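Local coordinates for protein putative lipase (Bacteroides thetaiotaomicron VPI-5482, PDB 3BZW) that probably acts as a lipase or acylhydrolase of the GDSL (SGNH hydrolase) family, perhaps cleaving lysophospholipids, though its true substrate is not established, at residues I20-K28 and K54-F62. Numbering follows the deposited sequence.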
loop_
_atom_site.group_PDB
_atom_site.type_symbol
_atom_site.label_atom_id
_atom_site.label_comp_id
_atom_site.label_asym_id
_atom_site.label_seq_id
_atom_site.Cartn_x
_atom_site.Cartn_y
_atom_site.Cartn_z
ATOM N N ILE A 20 38.853 9.753 -23.717
ATOM C CA ILE A 20 37.813 10.773 -23.709
ATOM C C ILE A 20 38.267 11.991 -22.914
ATOM O O ILE A 20 38.851 11.862 -21.839
ATOM C CB ILE A 20 36.510 10.242 -23.081
ATOM C CG1 ILE A 20 36.790 9.731 -21.667
ATOM C CG2 ILE A 20 35.923 9.142 -23.950
ATOM C CD1 ILE A 20 35.553 9.287 -20.916
ATOM N N GLN A 21 38.001 13.174 -23.451
ATOM C CA GLN A 21 38.372 14.412 -22.781
ATOM C C GLN A 21 37.140 14.989 -22.099
ATOM O O GLN A 21 36.031 14.892 -22.628
ATOM C CB GLN A 21 38.923 15.418 -23.792
ATOM C CG GLN A 21 40.182 14.956 -24.507
ATOM C CD GLN A 21 40.746 16.019 -25.431
ATOM O OE1 GLN A 21 40.094 16.436 -26.392
ATOM N NE2 GLN A 21 41.963 16.469 -25.141
ATOM N N HIS A 22 37.324 15.588 -20.928
ATOM C CA HIS A 22 36.194 16.165 -20.215
ATOM C C HIS A 22 35.546 17.237 -21.090
ATOM O O HIS A 22 36.205 18.183 -21.512
ATOM C CB HIS A 22 36.641 16.775 -18.885
ATOM C CG HIS A 22 35.498 17.144 -17.993
ATOM N ND1 HIS A 22 35.333 16.606 -16.734
ATOM C CD2 HIS A 22 34.430 17.946 -18.204
ATOM C CE1 HIS A 22 34.208 17.061 -16.210
ATOM N NE2 HIS A 22 33.640 17.875 -17.082
ATOM N N PRO A 23 34.239 17.096 -21.374
ATOM C CA PRO A 23 33.484 18.043 -22.206
ATOM C C PRO A 23 33.425 19.495 -21.732
ATOM O O PRO A 23 33.064 20.385 -22.506
ATOM C CB PRO A 23 32.097 17.402 -22.293
ATOM C CG PRO A 23 32.000 16.609 -21.020
ATOM C CD PRO A 23 33.372 15.997 -20.914
ATOM N N TRP A 24 33.771 19.742 -20.471
ATOM C CA TRP A 24 33.738 21.101 -19.936
ATOM C C TRP A 24 35.132 21.730 -19.896
ATOM O O TRP A 24 35.287 22.904 -19.569
ATOM C CB TRP A 24 33.108 21.106 -18.533
ATOM C CG TRP A 24 31.648 20.729 -18.545
ATOM C CD1 TRP A 24 31.114 19.541 -18.945
ATOM C CD2 TRP A 24 30.537 21.573 -18.208
ATOM N NE1 TRP A 24 29.740 19.589 -18.887
ATOM C CE2 TRP A 24 29.360 20.825 -18.437
ATOM C CE3 TRP A 24 30.421 22.887 -17.737
ATOM C CZ2 TRP A 24 28.082 21.350 -18.213
ATOM C CZ3 TRP A 24 29.146 23.410 -17.514
ATOM C CH2 TRP A 24 27.996 22.641 -17.754
ATOM N N GLN A 25 36.140 20.940 -20.246
ATOM C CA GLN A 25 37.522 21.401 -20.258
ATOM C C GLN A 25 37.698 22.662 -21.101
ATOM O O GLN A 25 37.311 22.688 -22.266
ATOM C CB GLN A 25 38.429 20.295 -20.807
ATOM C CG GLN A 25 39.866 20.719 -21.073
ATOM C CD GLN A 25 40.645 20.979 -19.805
ATOM O OE1 GLN A 25 40.788 20.094 -18.961
ATOM N NE2 GLN A 25 41.163 22.195 -19.666
ATOM N N GLY A 26 38.275 23.700 -20.497
ATOM C CA GLY A 26 38.527 24.952 -21.198
ATOM C C GLY A 26 37.326 25.802 -21.569
ATOM O O GLY A 26 37.474 26.812 -22.251
ATOM N N LYS A 27 36.138 25.414 -21.119
ATOM C CA LYS A 27 34.933 26.166 -21.447
ATOM C C LYS A 27 34.691 27.363 -20.531
ATOM O O LYS A 27 35.301 27.488 -19.470
ATOM C CB LYS A 27 33.715 25.242 -21.410
ATOM C CG LYS A 27 33.817 24.046 -22.349
ATOM C CD LYS A 27 34.040 24.471 -23.794
ATOM C CE LYS A 27 34.124 23.252 -24.703
ATOM N NZ LYS A 27 34.532 23.611 -26.093
ATOM N N LYS A 28 33.799 28.250 -20.961
ATOM C CA LYS A 28 33.465 29.425 -20.175
ATOM C C LYS A 28 32.073 29.198 -19.608
ATOM O O LYS A 28 31.116 28.967 -20.350
ATOM C CB LYS A 28 33.528 30.670 -21.059
ATOM C CG LYS A 28 34.886 30.764 -21.750
ATOM C CD LYS A 28 35.237 32.156 -22.202
ATOM C CE LYS A 28 36.656 32.162 -22.762
ATOM N NZ LYS A 28 37.113 33.532 -23.107
ATOM N N LYS A 54 38.039 26.166 -12.201
ATOM C CA LYS A 54 38.877 27.005 -13.047
ATOM C C LYS A 54 40.267 26.380 -13.071
ATOM O O LYS A 54 40.896 26.243 -14.120
ATOM C CB LYS A 54 38.964 28.419 -12.466
ATOM C CG LYS A 54 39.731 29.395 -13.345
ATOM C CD LYS A 54 39.914 30.751 -12.673
ATOM C CE LYS A 54 40.964 30.692 -11.576
ATOM N NZ LYS A 54 41.163 32.025 -10.938
ATOM N N GLU A 55 40.723 25.991 -11.888
ATOM C CA GLU A 55 42.030 25.380 -11.676
ATOM C C GLU A 55 42.181 23.987 -12.289
ATOM O O GLU A 55 43.165 23.707 -12.974
ATOM C CB GLU A 55 42.288 25.306 -10.169
ATOM C CG GLU A 55 43.498 24.501 -9.729
ATOM C CD GLU A 55 43.524 24.318 -8.217
ATOM O OE1 GLU A 55 43.230 25.299 -7.501
ATOM O OE2 GLU A 55 43.837 23.203 -7.745
ATOM N N TRP A 56 41.198 23.126 -12.044
ATOM C CA TRP A 56 41.240 21.749 -12.525
ATOM C C TRP A 56 40.888 21.521 -13.989
ATOM O O TRP A 56 41.467 20.652 -14.640
ATOM C CB TRP A 56 40.314 20.862 -11.684
ATOM C CG TRP A 56 40.537 20.908 -10.204
ATOM C CD1 TRP A 56 41.724 21.099 -9.551
ATOM C CD2 TRP A 56 39.561 20.645 -9.190
ATOM N NE1 TRP A 56 41.548 20.961 -8.192
ATOM C CE2 TRP A 56 40.229 20.682 -7.943
ATOM C CE3 TRP A 56 38.186 20.373 -9.212
ATOM C CZ2 TRP A 56 39.568 20.458 -6.731
ATOM C CZ3 TRP A 56 37.527 20.150 -8.004
ATOM C CH2 TRP A 56 38.221 20.194 -6.781
ATOM N N LEU A 57 39.930 22.286 -14.502
ATOM C CA LEU A 57 39.491 22.111 -15.881
ATOM C C LEU A 57 39.707 23.311 -16.792
ATOM O O LEU A 57 39.316 23.281 -17.960
ATOM C CB LEU A 57 38.010 21.713 -15.896
ATOM C CG LEU A 57 37.691 20.393 -15.189
ATOM C CD1 LEU A 57 36.186 20.161 -15.155
ATOM C CD2 LEU A 57 38.386 19.255 -15.916
ATOM N N GLY A 58 40.328 24.359 -16.265
ATOM C CA GLY A 58 40.574 25.546 -17.067
ATOM C C GLY A 58 39.291 26.236 -17.489
ATOM O O GLY A 58 39.215 26.824 -18.573
ATOM N N ILE A 59 38.280 26.170 -16.629
ATOM C CA ILE A 59 36.984 26.780 -16.912
ATOM C C ILE A 59 36.926 28.236 -16.454
ATOM O O ILE A 59 37.117 28.529 -15.276
ATOM C CB ILE A 59 35.850 25.986 -16.221
ATOM C CG1 ILE A 59 35.791 24.572 -16.804
ATOM C CG2 ILE A 59 34.517 26.701 -16.394
ATOM C CD1 ILE A 59 34.780 23.665 -16.120
ATOM N N THR A 60 36.670 29.147 -17.392
ATOM C CA THR A 60 36.575 30.569 -17.072
ATOM C C THR A 60 35.220 30.821 -16.422
ATOM O O THR A 60 34.177 30.541 -17.009
ATOM C CB THR A 60 36.700 31.442 -18.336
ATOM O OG1 THR A 60 38.003 31.268 -18.907
ATOM C CG2 THR A 60 36.493 32.913 -17.993
ATOM N N PRO A 61 35.220 31.357 -15.195
ATOM C CA PRO A 61 33.954 31.614 -14.511
ATOM C C PRO A 61 33.397 33.033 -14.621
ATOM O O PRO A 61 34.109 34.010 -14.404
ATOM C CB PRO A 61 34.290 31.262 -13.071
ATOM C CG PRO A 61 35.675 31.850 -12.937
ATOM C CD PRO A 61 36.357 31.492 -14.262
ATOM N N PHE A 62 32.122 33.132 -14.974
ATOM C CA PHE A 62 31.433 34.414 -15.034
ATOM C C PHE A 62 30.426 34.229 -13.894
ATOM O O PHE A 62 29.376 33.609 -14.070
ATOM C CB PHE A 62 30.721 34.595 -16.379
ATOM C CG PHE A 62 31.652 34.608 -17.568
ATOM C CD1 PHE A 62 32.845 35.330 -17.536
ATOM C CD2 PHE A 62 31.316 33.930 -18.735
ATOM C CE1 PHE A 62 33.685 35.373 -18.649
ATOM C CE2 PHE A 62 32.150 33.967 -19.854
ATOM C CZ PHE A 62 33.337 34.691 -19.808
HETATM O O HOH W 1 38.428 28.908 -20.125
#
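Gly26 N donates to Leu57 O at 2.8 Å, and the bond is nearly straight, 168° at the hydrogen. The carbonyl of Leu57, in the last turn of helix 49-57, thus finds its partner in the loop that leads into strand 28-33. The Gln25 side chain bends at chi2 (70°) and brings NE2 to 2.7 Å from Leu57 O, but the angle is too poor for a hydrogen bond. Further along, Thr60 N donates to Lys27 O at 3.0 Å, with a more bent angle of 139°. Ile59 CA makes a CA-H...O contact with Lys27 O at 3.1 Å. One water links the two segments. It bonds to Gly58 O at 2.7 Å, to Thr60 OG1 at 2.7 Å and, weakly, to Gly26 O. It has more acceptors in reach than protons, so it may not satisfy them all. Two beta turns shape the loop, with Gln25 N bonded to His22 O and Lys27 N to Trp24 O.

Beside this polar seam, Leu57 CD1 sits over the centre of one face of the His22 ring, 3.9 Å from its centroid, a CH-pi contact. An alanine in place of His22 would probably leave this methyl without its flat partner and open a gap beside Met256 of helix 245-258. Ile59 CD1 packs on Trp24 CB, while Trp24 NE1 donates to Leu262 O. Lys28 CG lies alongside Thr60 CB at 3.9 Å, the two side chains pointing the same way. Lys28 N donates to Asp90 OD2.

Gly58, with positive phi, turns the chain from helix to strand. Lys28 and Thr60 then begin the parallel pairing of strands 28-33 and 60-63. Within the chain, strand 60-63 is an outermost strand of the five-stranded parallel sheet, whose 2-1-3-4-5 order is that of the alpha/beta SGNH hydrolase fold.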